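Long-range contacts in Bse634I restriction endonuclease (Geobacillus stearothermophilus, PDB 1KNV), which probably cleaves double-stranded DNA within a specific recognition sequence, as a metal-dependent type II restriction endonuclease of the PDDEXK clan: residues T254-T259 and T266-V271; C186-L191 and P230-K235; I141-D146 and V210-I215; E122-L127 and A221-R226; E242-A247 and D272-L277. One frame throughout, in Å; residues are numbered along the deposited sequence. Where two conformers were deposited one is given.

How the contacts relate
Contacts 1, 2 and 4 are buried, contact 3 is partly buried, and contact 5 lies at the surface. Helix 203-227 supplies one segment to contact 3 and one to contact 4, whose centres are about 16 Å apart, and it also backs contacts 1 and 2. Chemistry follows position. Contact 1 pairs backbones in a loop, and its T257 N bonds N214 OD1 of contact 3. Contact 2 is apolar packing where parallel strands begin, touching contact 4 through W188 and L223. Contact 3 joins a hydroxyl-carboxylate bond to packing by I215, its loop ending at D146, a calcium-binding residue. Contact 4 mixes leucines with a guanidinium, whereas contact 5 is aliphatic and only weakly polar.

Contact 1. Residues T254-T259 and T266-V271; sequences TAATHT and TPERAV
The H258 imidazole has T259 CG2 over one face, 3.4 Å above the ring plane and displaced toward the rim, and comes near the E268 carboxylate. At the ring edge, and in its plane, sits a water that lies 3.2 Å from H258 NE2 and donates to E268 OE2. The direct approach of the carboxylate to the ring is oblique. T259 works in two directions: its chi1 of 68° sets OG1 between the backbone N and the carbonyl carbon, from where OG1 donates to A256 O over 2.7 Å, in the carbonyl plane and on a lone pair, and CG2 touches E268 CG at 3.6 Å, the two side chains crossing at about a right angle. A256 O also accepts from T259 N. An alanine here would probably leave A256 O with one donor fewer and open a gap where CG2 lay against the H258 ring and E268 CG. Two backbone bonds define the rest: A256 N to E268 O at 2.7 Å, with an N-H...O angle of 169°, and A270 N to T254 O at 3.0 Å. They flank A255 and R269 in a single beta bridge. A second water donates to T254 O and accepts from V271 N. E268 OE1 is held by K217 of helix 203-227, and R269 NE bonds Q137 O of the second subunit. Main-chain bonds thus close a buried loop, and the carboxylate could favour a protonated H258, though its salt bridge to K217 would probably weaken that effect.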
# COMPACT_ATOMS: atom_id res chain seq x y z
N THR B 254 15.28 -13.64 -8.91
CA THR B 254 13.86 -13.68 -8.58
C THR B 254 13.49 -12.47 -7.70
O THR B 254 14.18 -12.14 -6.73
CB THR B 254 13.52 -15.02 -7.87
OG1 THR B 254 12.14 -15.06 -7.53
CG2 THR B 254 14.34 -15.18 -6.62
N ALA B 255 12.39 -11.81 -8.06
CA ALA B 255 11.90 -10.64 -7.34
C ALA B 255 11.30 -10.93 -5.96
O ALA B 255 10.57 -11.90 -5.78
CB ALA B 255 10.87 -9.93 -8.20
N ALA B 256 11.60 -10.09 -4.98
CA ALA B 256 11.04 -10.26 -3.65
C ALA B 256 9.53 -10.17 -3.88
O ALA B 256 9.05 -9.17 -4.40
CB ALA B 256 11.52 -9.13 -2.75
N THR B 257 8.79 -11.21 -3.52
CA THR B 257 7.34 -11.21 -3.75
C THR B 257 6.54 -10.05 -3.17
O THR B 257 5.52 -9.65 -3.74
CB THR B 257 6.68 -12.54 -3.28
OG1 THR B 257 6.80 -12.68 -1.86
CG2 THR B 257 7.34 -13.73 -3.95
N HIS B 258 6.99 -9.50 -2.05
CA HIS B 258 6.24 -8.39 -1.46
C HIS B 258 6.39 -7.11 -2.27
O HIS B 258 5.64 -6.15 -2.07
CB HIS B 258 6.65 -8.15 0.01
CG HIS B 258 8.02 -7.58 0.18
ND1 HIS B 258 9.16 -8.37 0.23
CD2 HIS B 258 8.45 -6.30 0.30
CE1 HIS B 258 10.22 -7.59 0.37
NE2 HIS B 258 9.82 -6.34 0.41
N THR B 259 7.34 -7.08 -3.20
CA THR B 259 7.56 -5.87 -3.97
C THR B 259 6.81 -5.79 -5.30
O THR B 259 6.95 -4.81 -6.01
CB THR B 259 9.06 -5.64 -4.26
OG1 THR B 259 9.55 -6.66 -5.15
CG2 THR B 259 9.86 -5.68 -2.97
N THR B 266 10.11 0.04 -5.00
CA THR B 266 11.19 -0.21 -5.95
C THR B 266 11.36 -1.70 -6.18
O THR B 266 11.35 -2.50 -5.25
CB THR B 266 12.54 0.38 -5.46
OG1 THR B 266 12.99 -0.33 -4.30
CG2 THR B 266 12.39 1.85 -5.09
N PRO B 267 11.52 -2.11 -7.44
CA PRO B 267 11.68 -3.54 -7.68
C PRO B 267 12.96 -4.04 -7.03
O PRO B 267 13.99 -3.38 -7.11
CB PRO B 267 11.74 -3.64 -9.20
CG PRO B 267 12.45 -2.36 -9.58
CD PRO B 267 11.78 -1.33 -8.67
N GLU B 268 12.90 -5.20 -6.39
CA GLU B 268 14.11 -5.75 -5.79
C GLU B 268 14.09 -7.26 -5.71
O GLU B 268 13.03 -7.89 -5.61
CB GLU B 268 14.38 -5.14 -4.41
CG GLU B 268 13.40 -5.49 -3.34
CD GLU B 268 13.76 -4.86 -2.00
OE1 GLU B 268 14.84 -5.16 -1.46
OE2 GLU B 268 12.97 -4.05 -1.49
N ARG B 269 15.28 -7.83 -5.77
CA ARG B 269 15.44 -9.27 -5.70
C ARG B 269 15.28 -9.69 -4.25
O ARG B 269 15.48 -8.91 -3.33
CB ARG B 269 16.84 -9.67 -6.15
CG ARG B 269 17.27 -9.12 -7.48
CD ARG B 269 18.70 -9.52 -7.73
NE ARG B 269 19.15 -9.16 -9.07
CZ ARG B 269 20.36 -9.44 -9.55
NH1 ARG B 269 21.25 -10.08 -8.80
NH2 ARG B 269 20.69 -9.06 -10.79
N ALA B 270 14.94 -10.96 -4.06
CA ALA B 270 14.81 -11.50 -2.73
C ALA B 270 16.24 -11.56 -2.20
O ALA B 270 16.48 -11.36 -1.02
CB ALA B 270 14.22 -12.90 -2.79
N VAL B 271 17.19 -11.83 -3.09
CA VAL B 271 18.61 -11.93 -2.75
C VAL B 271 19.30 -10.91 -3.61
O VAL B 271 19.38 -11.07 -4.82
CB VAL B 271 19.17 -13.33 -3.07
CG1 VAL B 271 20.57 -13.50 -2.49
CG2 VAL B 271 18.26 -14.39 -2.48
O HOH W 1 16.39 -13.10 -5.60
O HOH W 2 11.81 -3.94 0.90

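Contact 2. Residues C186-L191 and P230-K235; sequences CKWDSL and PKAEFK
A232 meets W188 and D189, and L191 meets F234, yet no hydrogen bond joins the two segments, although each runs into a strand of the same sheet. Where the backbones do approach, two acceptors face each other: L191 O lies 3.6 Å from E233 O. The join is therefore apolar. The methyl of A232 comes obliquely to the six-membered part of the W188 indole; the modelled closeness of that pair is doubtful, but A232 CB is also 4.1 Å from D189 CB. D189 CB in turn sits over the centre of one face of the indole, 3.8 Å above its plane. Further along, L191 CB is 4.0 Å from F234 CD1, again obliquely to the ring. With CG anti to the backbone N (chi1 177°), the F234 ring starts out beside its own carbonyl carbon. Within 230-235, a salt bridge links K235 NZ to E233 OE2 at 2.7 Å, the ammonium coming from above the carboxylate plane. Helix 203-227 backs the contact: W188 stacks on Y227 at its end, and both W188 and F234 meet F220. That helix connects the parallel neighbours 191-198 and 235-240 in a beta-alpha-beta crossover, and the contact lies where both strands start, with K235 already bonded through its backbone to V192 and G194.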
# COMPACT_ATOMS: atom_id res chain seq x y z
N CYS B 186 20.17 -2.76 19.31
CA CYS B 186 20.13 -2.30 17.93
C CYS B 186 18.87 -1.61 17.46
O CYS B 186 17.77 -2.13 17.61
CB CYS B 186 20.41 -3.47 17.00
SG CYS B 186 22.01 -4.18 17.28
N LYS B 187 19.05 -0.43 16.87
CA LYS B 187 17.93 0.33 16.33
C LYS B 187 17.60 -0.49 15.08
O LYS B 187 18.50 -0.97 14.40
CB LYS B 187 18.37 1.74 15.94
CG LYS B 187 18.62 2.68 17.11
CD LYS B 187 19.21 4.01 16.64
CE LYS B 187 18.40 4.60 15.48
NZ LYS B 187 18.85 5.99 15.09
N TRP B 188 16.32 -0.64 14.80
CA TRP B 188 15.90 -1.43 13.65
C TRP B 188 16.59 -1.07 12.34
O TRP B 188 16.93 -1.96 11.57
CB TRP B 188 14.38 -1.33 13.47
CG TRP B 188 13.95 -0.06 12.85
CD1 TRP B 188 13.81 1.15 13.46
CD2 TRP B 188 13.63 0.14 11.47
NE1 TRP B 188 13.41 2.10 12.54
CE2 TRP B 188 13.30 1.50 11.31
CE3 TRP B 188 13.59 -0.70 10.35
CZ2 TRP B 188 12.93 2.04 10.08
CZ3 TRP B 188 13.22 -0.17 9.13
CH2 TRP B 188 12.90 1.18 9.01
N ASP B 189 16.78 0.22 12.08
CA ASP B 189 17.42 0.63 10.83
C ASP B 189 18.94 0.61 10.89
O ASP B 189 19.62 1.17 10.02
CB ASP B 189 16.92 2.01 10.40
CG ASP B 189 17.20 3.08 11.42
OD1 ASP B 189 17.15 4.26 11.03
OD2 ASP B 189 17.45 2.77 12.61
N SER B 190 19.48 -0.06 11.90
CA SER B 190 20.93 -0.14 12.05
C SER B 190 21.51 -1.35 11.31
O SER B 190 22.70 -1.43 11.10
CB SER B 190 21.33 -0.20 13.53
OG SER B 190 21.22 1.08 14.13
N LEU B 191 20.66 -2.29 10.90
CA LEU B 191 21.12 -3.47 10.16
C LEU B 191 21.26 -2.99 8.74
O LEU B 191 20.42 -2.30 8.26
CB LEU B 191 20.09 -4.51 10.04
CG LEU B 191 19.41 -4.66 11.34
CD1 LEU B 191 18.33 -5.49 11.05
CD2 LEU B 191 20.25 -5.32 12.31
N PRO B 230 11.03 5.85 4.80
CA PRO B 230 11.21 5.28 3.46
C PRO B 230 12.65 5.05 3.06
O PRO B 230 12.94 4.23 2.18
CB PRO B 230 10.52 6.30 2.56
CG PRO B 230 10.78 7.59 3.27
CD PRO B 230 10.53 7.24 4.72
N LYS B 231 13.56 5.75 3.72
CA LYS B 231 14.98 5.66 3.40
C LYS B 231 15.75 4.51 4.05
O LYS B 231 16.90 4.26 3.70
CB LYS B 231 15.64 6.98 3.78
CG LYS B 231 14.91 8.20 3.24
CD LYS B 231 14.86 8.19 1.72
CE LYS B 231 14.15 9.42 1.18
NZ LYS B 231 14.25 9.49 -0.30
N ALA B 232 15.12 3.81 4.98
CA ALA B 232 15.80 2.72 5.66
C ALA B 232 16.00 1.64 4.60
O ALA B 232 15.12 1.42 3.76
CB ALA B 232 14.94 2.19 6.79
N GLU B 233 17.16 0.99 4.61
CA GLU B 233 17.48 -0.05 3.64
C GLU B 233 18.03 -1.31 4.27
O GLU B 233 18.85 -1.26 5.19
CB GLU B 233 18.54 0.44 2.66
CG GLU B 233 18.05 1.22 1.48
CD GLU B 233 19.16 1.49 0.49
OE1 GLU B 233 20.07 2.30 0.81
OE2 GLU B 233 19.14 0.87 -0.59
N PHE B 234 17.59 -2.46 3.77
CA PHE B 234 18.11 -3.73 4.25
C PHE B 234 18.33 -4.62 3.04
O PHE B 234 17.38 -4.90 2.30
CB PHE B 234 17.15 -4.42 5.19
CG PHE B 234 17.64 -5.76 5.64
CD1 PHE B 234 18.68 -5.87 6.55
CD2 PHE B 234 17.07 -6.92 5.13
CE1 PHE B 234 19.16 -7.11 6.93
CE2 PHE B 234 17.54 -8.17 5.50
CZ PHE B 234 18.59 -8.27 6.41
N LYS B 235 19.57 -5.06 2.85
CA LYS B 235 19.91 -5.93 1.74
C LYS B 235 20.22 -7.33 2.25
O LYS B 235 20.77 -7.50 3.33
CB LYS B 235 21.14 -5.39 1.02
CG LYS B 235 20.98 -4.01 0.45
CD LYS B 235 20.34 -4.07 -0.92
CE LYS B 235 20.30 -2.70 -1.57
NZ LYS B 235 19.38 -1.78 -0.82

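Contact 3. Residues I141-D146 and V210-I215; sequences ITSNPD and VHEGNI
S143 and E212 make the tight part of this contact. S143 OG donates over 2.7 Å to E212 OE1, which receives it on its anti lone pair, the one turned away from OE2. E212 extends to the loop with CG anti to its backbone N, chi1 173°, and its OE2 lies 3.6 Å from P145 CA while accepting from Y236 OH outside the segments. Both oxygens are therefore gripped, which fixes the rotation of the carboxylate. N144 O is 3.4 Å from E212 OE1, but these are two acceptors and form no bond. Against that short hydrogen bond, the looser part is at I215, which offers only van der Waals contact. Its CG2 lies 3.7 Å from I141 O, at the margin of the contact, and 4.0 Å from T142 CG2, the T142 and I215 side chains crossing obliquely. D146, a calcium ligand in a structure of this enzyme though no ion is bound to this chain, closes the loop segment; its OD2 is 5.4 Å from E212 OE2 and bonds L197 N, the backbone of another calcium-site residue. The loop thus passes along helix 203-227, with T142 on L219 and P145 on L216, just before it enters strand 147-151 of the central sheet.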
# COMPACT_ATOMS: atom_id res chain seq x y z
N ILE B 141 7.07 -16.47 10.93
CA ILE B 141 8.19 -17.35 11.21
C ILE B 141 9.43 -16.81 10.54
O ILE B 141 9.51 -16.78 9.32
CB ILE B 141 7.92 -18.78 10.67
CG1 ILE B 141 6.66 -19.35 11.32
CG2 ILE B 141 9.12 -19.69 10.94
CD1 ILE B 141 6.28 -20.70 10.79
N THR B 142 10.40 -16.39 11.34
CA THR B 142 11.63 -15.84 10.80
C THR B 142 12.80 -16.76 11.11
O THR B 142 12.69 -17.67 11.93
CB THR B 142 11.91 -14.43 11.38
OG1 THR B 142 11.97 -14.50 12.80
CG2 THR B 142 10.79 -13.45 10.97
N SER B 143 13.92 -16.54 10.43
CA SER B 143 15.12 -17.35 10.65
C SER B 143 16.32 -16.41 10.80
O SER B 143 16.17 -15.19 10.70
CB SER B 143 15.35 -18.30 9.47
OG SER B 143 15.47 -17.58 8.26
N ASN B 144 17.49 -16.98 11.03
CA ASN B 144 18.71 -16.21 11.21
C ASN B 144 19.66 -16.21 10.03
O ASN B 144 20.04 -17.28 9.54
CB ASN B 144 19.53 -16.74 12.38
CG ASN B 144 19.02 -16.28 13.70
OD1 ASN B 144 17.91 -15.77 13.81
ND2 ASN B 144 19.82 -16.47 14.73
N PRO B 145 20.04 -15.02 9.54
CA PRO B 145 20.98 -15.00 8.43
C PRO B 145 22.28 -15.44 9.12
O PRO B 145 22.43 -15.23 10.33
CB PRO B 145 21.00 -13.52 8.04
CG PRO B 145 20.73 -12.84 9.30
CD PRO B 145 19.61 -13.67 9.90
N ASP B 146 23.19 -16.07 8.39
CA ASP B 146 24.42 -16.54 9.01
C ASP B 146 25.36 -15.39 9.36
O ASP B 146 26.21 -15.51 10.25
CB ASP B 146 25.13 -17.52 8.08
CG ASP B 146 24.28 -18.75 7.78
OD1 ASP B 146 23.81 -19.41 8.74
OD2 ASP B 146 24.07 -19.04 6.59
N VAL B 210 16.65 -17.85 -1.32
CA VAL B 210 15.50 -17.13 -1.86
C VAL B 210 14.40 -16.89 -0.82
O VAL B 210 13.91 -15.78 -0.68
CB VAL B 210 14.90 -17.88 -3.08
CG1 VAL B 210 13.61 -17.24 -3.49
CG2 VAL B 210 15.88 -17.84 -4.25
N HIS B 211 14.03 -17.92 -0.08
CA HIS B 211 12.97 -17.77 0.89
C HIS B 211 13.38 -16.89 2.05
O HIS B 211 12.60 -16.06 2.51
CB HIS B 211 12.52 -19.12 1.43
CG HIS B 211 11.37 -19.03 2.38
ND1 HIS B 211 10.16 -18.46 2.03
CD2 HIS B 211 11.26 -19.37 3.69
CE1 HIS B 211 9.36 -18.45 3.08
NE2 HIS B 211 10.01 -19.00 4.10
N GLU B 212 14.60 -17.08 2.53
CA GLU B 212 15.10 -16.29 3.64
C GLU B 212 15.15 -14.81 3.27
O GLU B 212 14.81 -13.95 4.07
CB GLU B 212 16.48 -16.81 4.07
CG GLU B 212 17.15 -15.94 5.12
CD GLU B 212 18.20 -16.68 5.93
OE1 GLU B 212 17.82 -17.34 6.92
OE2 GLU B 212 19.40 -16.61 5.58
N GLY B 213 15.55 -14.52 2.04
CA GLY B 213 15.59 -13.13 1.60
C GLY B 213 14.19 -12.53 1.60
O GLY B 213 14.01 -11.38 1.97
N ASN B 214 13.20 -13.30 1.18
CA ASN B 214 11.82 -12.81 1.16
C ASN B 214 11.29 -12.57 2.55
O ASN B 214 10.62 -11.57 2.80
CB ASN B 214 10.91 -13.80 0.44
CG ASN B 214 10.85 -13.54 -1.04
OD1 ASN B 214 10.34 -12.50 -1.46
ND2 ASN B 214 11.37 -14.46 -1.83
N ILE B 215 11.59 -13.51 3.46
CA ILE B 215 11.15 -13.43 4.86
C ILE B 215 11.73 -12.22 5.59
O ILE B 215 10.99 -11.46 6.23
CB ILE B 215 11.53 -14.72 5.64
CG1 ILE B 215 10.62 -15.87 5.22
CG2 ILE B 215 11.37 -14.50 7.14
CD1 ILE B 215 9.17 -15.66 5.65

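Contact 4. Residues E122-L127 and A221-R226; sequences EKLHQL and AHLKMR
K123, L124, Q126 and L127 of helix 118-131 pack on H222, L223 and R226 of helix 203-227 as a steep helix-helix crossing, the axes of the segments approaching to 11.1 Å with 109° between their directions. K123 comes first. Its side chain slides past R226 in the opposite direction, laying CB over one face of the guanidinium, while its carbonyl O accepts at 3.1 Å from R226 NH1, which stands above the carbonyl plane. That oxygen has a second donor, L127 N, on the other face of the plane. K123 NZ donates to a water that bridges to R226 O. An alanine in place of R226 would probably leave K123 O without its cross-helix donor and open a gap beside K123 CB. L124 follows, its CD2 3.7 Å from L223 CD2. Q126 OE1 sits 3.2 Å from R226 NH2, amide and guanidinium planes standing 84° apart, and Q126 NE2 bonds W228 O of the fourth subunit. R226 O of this chain also accepts from R226 NE of the fourth subunit. L127 and H222 meet tip to tip in a CH-pi contact: L127 CD2 stands 3.5 Å from the H222 ring centroid, only 5° off the ring normal.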
# COMPACT_ATOMS: atom_id res chain seq x y z
N GLU B 122 8.55 -4.84 20.24
CA GLU B 122 7.13 -4.72 20.59
C GLU B 122 6.29 -4.62 19.30
O GLU B 122 5.20 -5.19 19.21
CB GLU B 122 6.92 -3.49 21.47
CG GLU B 122 6.75 -3.79 22.95
CD GLU B 122 7.07 -2.58 23.84
OE1 GLU B 122 6.74 -1.43 23.45
OE2 GLU B 122 7.64 -2.80 24.94
N LYS B 123 6.79 -3.89 18.30
CA LYS B 123 6.05 -3.76 17.05
C LYS B 123 5.93 -5.11 16.35
O LYS B 123 4.90 -5.43 15.78
CB LYS B 123 6.72 -2.74 16.12
CG LYS B 123 6.79 -1.32 16.68
CD LYS B 123 7.07 -0.32 15.58
CE LYS B 123 7.42 1.03 16.14
NZ LYS B 123 6.39 1.46 17.11
N LEU B 124 7.00 -5.90 16.41
CA LEU B 124 6.99 -7.20 15.78
C LEU B 124 6.10 -8.15 16.58
O LEU B 124 5.43 -9.01 16.01
CB LEU B 124 8.41 -7.75 15.67
CG LEU B 124 9.38 -6.94 14.80
CD1 LEU B 124 10.74 -7.60 14.80
CD2 LEU B 124 8.83 -6.83 13.38
N HIS B 125 6.11 -8.00 17.90
CA HIS B 125 5.29 -8.86 18.75
C HIS B 125 3.84 -8.53 18.54
O HIS B 125 2.98 -9.41 18.57
CB HIS B 125 5.66 -8.67 20.22
CG HIS B 125 6.97 -9.31 20.58
ND1 HIS B 125 7.85 -8.74 21.48
CD2 HIS B 125 7.54 -10.46 20.16
CE1 HIS B 125 8.92 -9.52 21.59
NE2 HIS B 125 8.76 -10.56 20.80
N GLN B 126 3.56 -7.26 18.31
CA GLN B 126 2.19 -6.85 18.06
C GLN B 126 1.75 -7.46 16.71
O GLN B 126 0.60 -7.91 16.56
CB GLN B 126 2.14 -5.33 18.06
CG GLN B 126 0.78 -4.74 17.86
CD GLN B 126 0.39 -4.74 16.41
OE1 GLN B 126 1.25 -4.64 15.53
NE2 GLN B 126 -0.91 -4.82 16.14
N LEU B 127 2.66 -7.48 15.73
CA LEU B 127 2.36 -8.05 14.41
C LEU B 127 2.05 -9.54 14.55
O LEU B 127 1.06 -10.03 14.02
CB LEU B 127 3.55 -7.85 13.45
CG LEU B 127 3.55 -8.56 12.09
CD1 LEU B 127 2.29 -8.23 11.30
CD2 LEU B 127 4.78 -8.14 11.30
N ALA B 221 10.46 -4.38 5.50
CA ALA B 221 9.55 -3.51 4.76
C ALA B 221 8.37 -3.18 5.69
O ALA B 221 7.82 -2.07 5.65
CB ALA B 221 9.05 -4.23 3.52
N HIS B 222 7.96 -4.14 6.51
CA HIS B 222 6.88 -3.93 7.46
C HIS B 222 7.34 -2.87 8.46
O HIS B 222 6.60 -1.95 8.79
CB HIS B 222 6.52 -5.22 8.19
CG HIS B 222 5.51 -5.04 9.28
ND1 HIS B 222 5.85 -4.72 10.58
CD2 HIS B 222 4.15 -5.07 9.25
CE1 HIS B 222 4.75 -4.57 11.30
NE2 HIS B 222 3.71 -4.78 10.51
N LEU B 223 8.57 -3.01 8.95
CA LEU B 223 9.09 -2.03 9.90
C LEU B 223 9.18 -0.63 9.28
O LEU B 223 8.96 0.35 9.98
CB LEU B 223 10.45 -2.46 10.41
CG LEU B 223 10.38 -3.65 11.37
CD1 LEU B 223 11.78 -4.00 11.84
CD2 LEU B 223 9.47 -3.28 12.56
N LYS B 224 9.50 -0.53 7.99
CA LYS B 224 9.57 0.78 7.33
C LYS B 224 8.22 1.49 7.36
O LYS B 224 8.18 2.70 7.49
CB LYS B 224 10.01 0.66 5.87
CG LYS B 224 11.44 0.19 5.71
CD LYS B 224 11.79 0.01 4.25
CE LYS B 224 11.72 1.32 3.49
NZ LYS B 224 12.03 1.12 2.05
N MET B 225 7.12 0.73 7.23
CA MET B 225 5.78 1.32 7.26
C MET B 225 5.38 1.71 8.69
O MET B 225 4.73 2.74 8.90
CB MET B 225 4.74 0.36 6.65
CG MET B 225 4.77 0.35 5.11
SD MET B 225 3.28 -0.32 4.31
CE MET B 225 3.83 -0.45 2.60
N ARG B 226 5.75 0.89 9.67
CA ARG B 226 5.48 1.20 11.06
C ARG B 226 6.17 2.48 11.52
O ARG B 226 5.55 3.32 12.17
CB ARG B 226 5.91 0.04 11.95
CG ARG B 226 5.16 -1.26 11.67
CD ARG B 226 3.66 -1.17 11.99
NE ARG B 226 3.37 -1.12 13.42
CZ ARG B 226 3.38 -2.17 14.25
NH1 ARG B 226 3.68 -3.38 13.81
NH2 ARG B 226 3.09 -2.00 15.52
O HOH W 3 4.63 2.71 14.85

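Contact 5. Residues E242-A247 and D272-L277; sequences EPVSKA and DDIFSL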
# COMPACT_ATOMS: atom_id res chain seq x y z
N GLU B 242 31.05 -22.79 -3.45
CA GLU B 242 31.38 -23.30 -4.78
C GLU B 242 31.21 -22.17 -5.79
O GLU B 242 30.51 -21.21 -5.52
CB GLU B 242 30.43 -24.44 -5.18
CG GLU B 242 30.51 -25.68 -4.31
CD GLU B 242 31.88 -26.34 -4.37
OE1 GLU B 242 32.41 -26.54 -5.49
OE2 GLU B 242 32.43 -26.68 -3.30
N PRO B 243 31.87 -22.27 -6.96
CA PRO B 243 31.73 -21.21 -7.96
C PRO B 243 30.24 -21.07 -8.29
O PRO B 243 29.49 -22.03 -8.14
CB PRO B 243 32.53 -21.76 -9.14
CG PRO B 243 33.63 -22.53 -8.46
CD PRO B 243 32.86 -23.27 -7.38
N VAL B 244 29.82 -19.89 -8.74
CA VAL B 244 28.41 -19.68 -9.05
C VAL B 244 28.15 -19.70 -10.56
O VAL B 244 28.73 -18.91 -11.32
CB VAL B 244 27.89 -18.34 -8.43
CG1 VAL B 244 26.42 -18.14 -8.76
CG2 VAL B 244 28.08 -18.36 -6.93
N SER B 245 27.29 -20.62 -10.98
CA SER B 245 26.94 -20.76 -12.39
C SER B 245 25.94 -19.68 -12.80
O SER B 245 25.24 -19.12 -11.97
CB SER B 245 26.33 -22.13 -12.66
OG SER B 245 25.09 -22.29 -12.00
N LYS B 246 25.87 -19.41 -14.10
CA LYS B 246 24.95 -18.40 -14.63
C LYS B 246 23.52 -18.86 -14.37
O LYS B 246 22.64 -18.05 -14.12
CB LYS B 246 25.18 -18.22 -16.14
CG LYS B 246 24.91 -16.80 -16.67
CD LYS B 246 23.58 -16.69 -17.44
CE LYS B 246 23.38 -15.26 -17.99
NZ LYS B 246 22.03 -15.01 -18.60
N ALA B 247 23.30 -20.17 -14.43
CA ALA B 247 21.98 -20.72 -14.19
C ALA B 247 21.51 -20.34 -12.79
O ALA B 247 20.39 -19.88 -12.61
CB ALA B 247 21.99 -22.23 -14.34
N ASP B 272 19.80 -9.85 -2.99
CA ASP B 272 20.46 -8.78 -3.72
C ASP B 272 21.67 -9.18 -4.55
O ASP B 272 21.94 -8.60 -5.59
CB ASP B 272 20.81 -7.68 -2.74
CG ASP B 272 19.58 -6.99 -2.23
OD1 ASP B 272 18.99 -6.22 -3.01
OD2 ASP B 272 19.18 -7.23 -1.07
N ASP B 273 22.43 -10.16 -4.08
CA ASP B 273 23.57 -10.62 -4.85
C ASP B 273 24.06 -11.92 -4.26
O ASP B 273 23.75 -12.27 -3.12
CB ASP B 273 24.68 -9.56 -4.86
CG ASP B 273 25.59 -9.69 -6.08
OD1 ASP B 273 26.41 -8.77 -6.30
OD2 ASP B 273 25.51 -10.70 -6.82
N ILE B 274 24.82 -12.65 -5.07
CA ILE B 274 25.35 -13.93 -4.66
C ILE B 274 26.86 -13.89 -4.81
O ILE B 274 27.38 -13.38 -5.80
CB ILE B 274 24.72 -15.07 -5.52
CG1 ILE B 274 25.39 -16.40 -5.20
CG2 ILE B 274 24.82 -14.72 -6.99
CD1 ILE B 274 25.09 -16.89 -3.80
N PHE B 275 27.55 -14.41 -3.81
CA PHE B 275 29.01 -14.41 -3.80
C PHE B 275 29.55 -15.82 -3.83
O PHE B 275 28.86 -16.78 -3.48
CB PHE B 275 29.52 -13.69 -2.55
CG PHE B 275 29.12 -12.23 -2.48
CD1 PHE B 275 29.82 -11.27 -3.21
CD2 PHE B 275 28.04 -11.83 -1.71
CE1 PHE B 275 29.45 -9.93 -3.17
CE2 PHE B 275 27.66 -10.49 -1.66
CZ PHE B 275 28.36 -9.54 -2.39
N SER B 276 30.80 -15.95 -4.27
CA SER B 276 31.47 -17.23 -4.33
C SER B 276 32.70 -17.09 -3.43
O SER B 276 33.56 -16.24 -3.67
CB SER B 276 31.90 -17.53 -5.76
OG SER B 276 32.48 -18.82 -5.85
N LEU B 277 32.76 -17.89 -2.38
CA LEU B 277 33.89 -17.80 -1.46
C LEU B 277 34.85 -18.97 -1.63
O LEU B 277 34.56 -20.09 -1.22
CB LEU B 277 33.37 -17.75 -0.02
CG LEU B 277 32.41 -16.60 0.30
CD1 LEU B 277 31.83 -16.80 1.68
CD2 LEU B 277 33.14 -15.27 0.21
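I274, which packs on V244, donates its backbone N to D273 OD2 over 2.7 Å, a bond between neighbours on the same strand segment that meets the oxygen on its anti side, 32° out of the carboxylate plane. Across the contact, carbon does most of the work. V244 CG1 and CG2 both lie against I274 CG1, at 4.1 and 3.8 Å. In I274, CG1 is anti to the backbone N, chi1 174°, which turns that branch to the valine. The same methyl, V244 CG2, is 3.9 Å from F275 O and 4.1 Å from S276 CB. S276 OG lies 3.1 Å from E242 O, close enough for its proton to turn there, though a rival acceptor keeps that bond uncertain. Just beyond V244, S245 takes the N-cap position of helix 246-251, its OG accepting from D248 N. The F275 side chain packs on M286, Q289 and I290 of helix 281-291. L201 touches both V244 and I274. The contact thus joins the loop leading into helix 246-251 to strand 273-276, within a beta-alpha-beta unit of strand 235-240, helix 246-251 and strand 273-276, whose two strands run parallel at one side of the mixed sheet of this PDDEXK-clan nuclease.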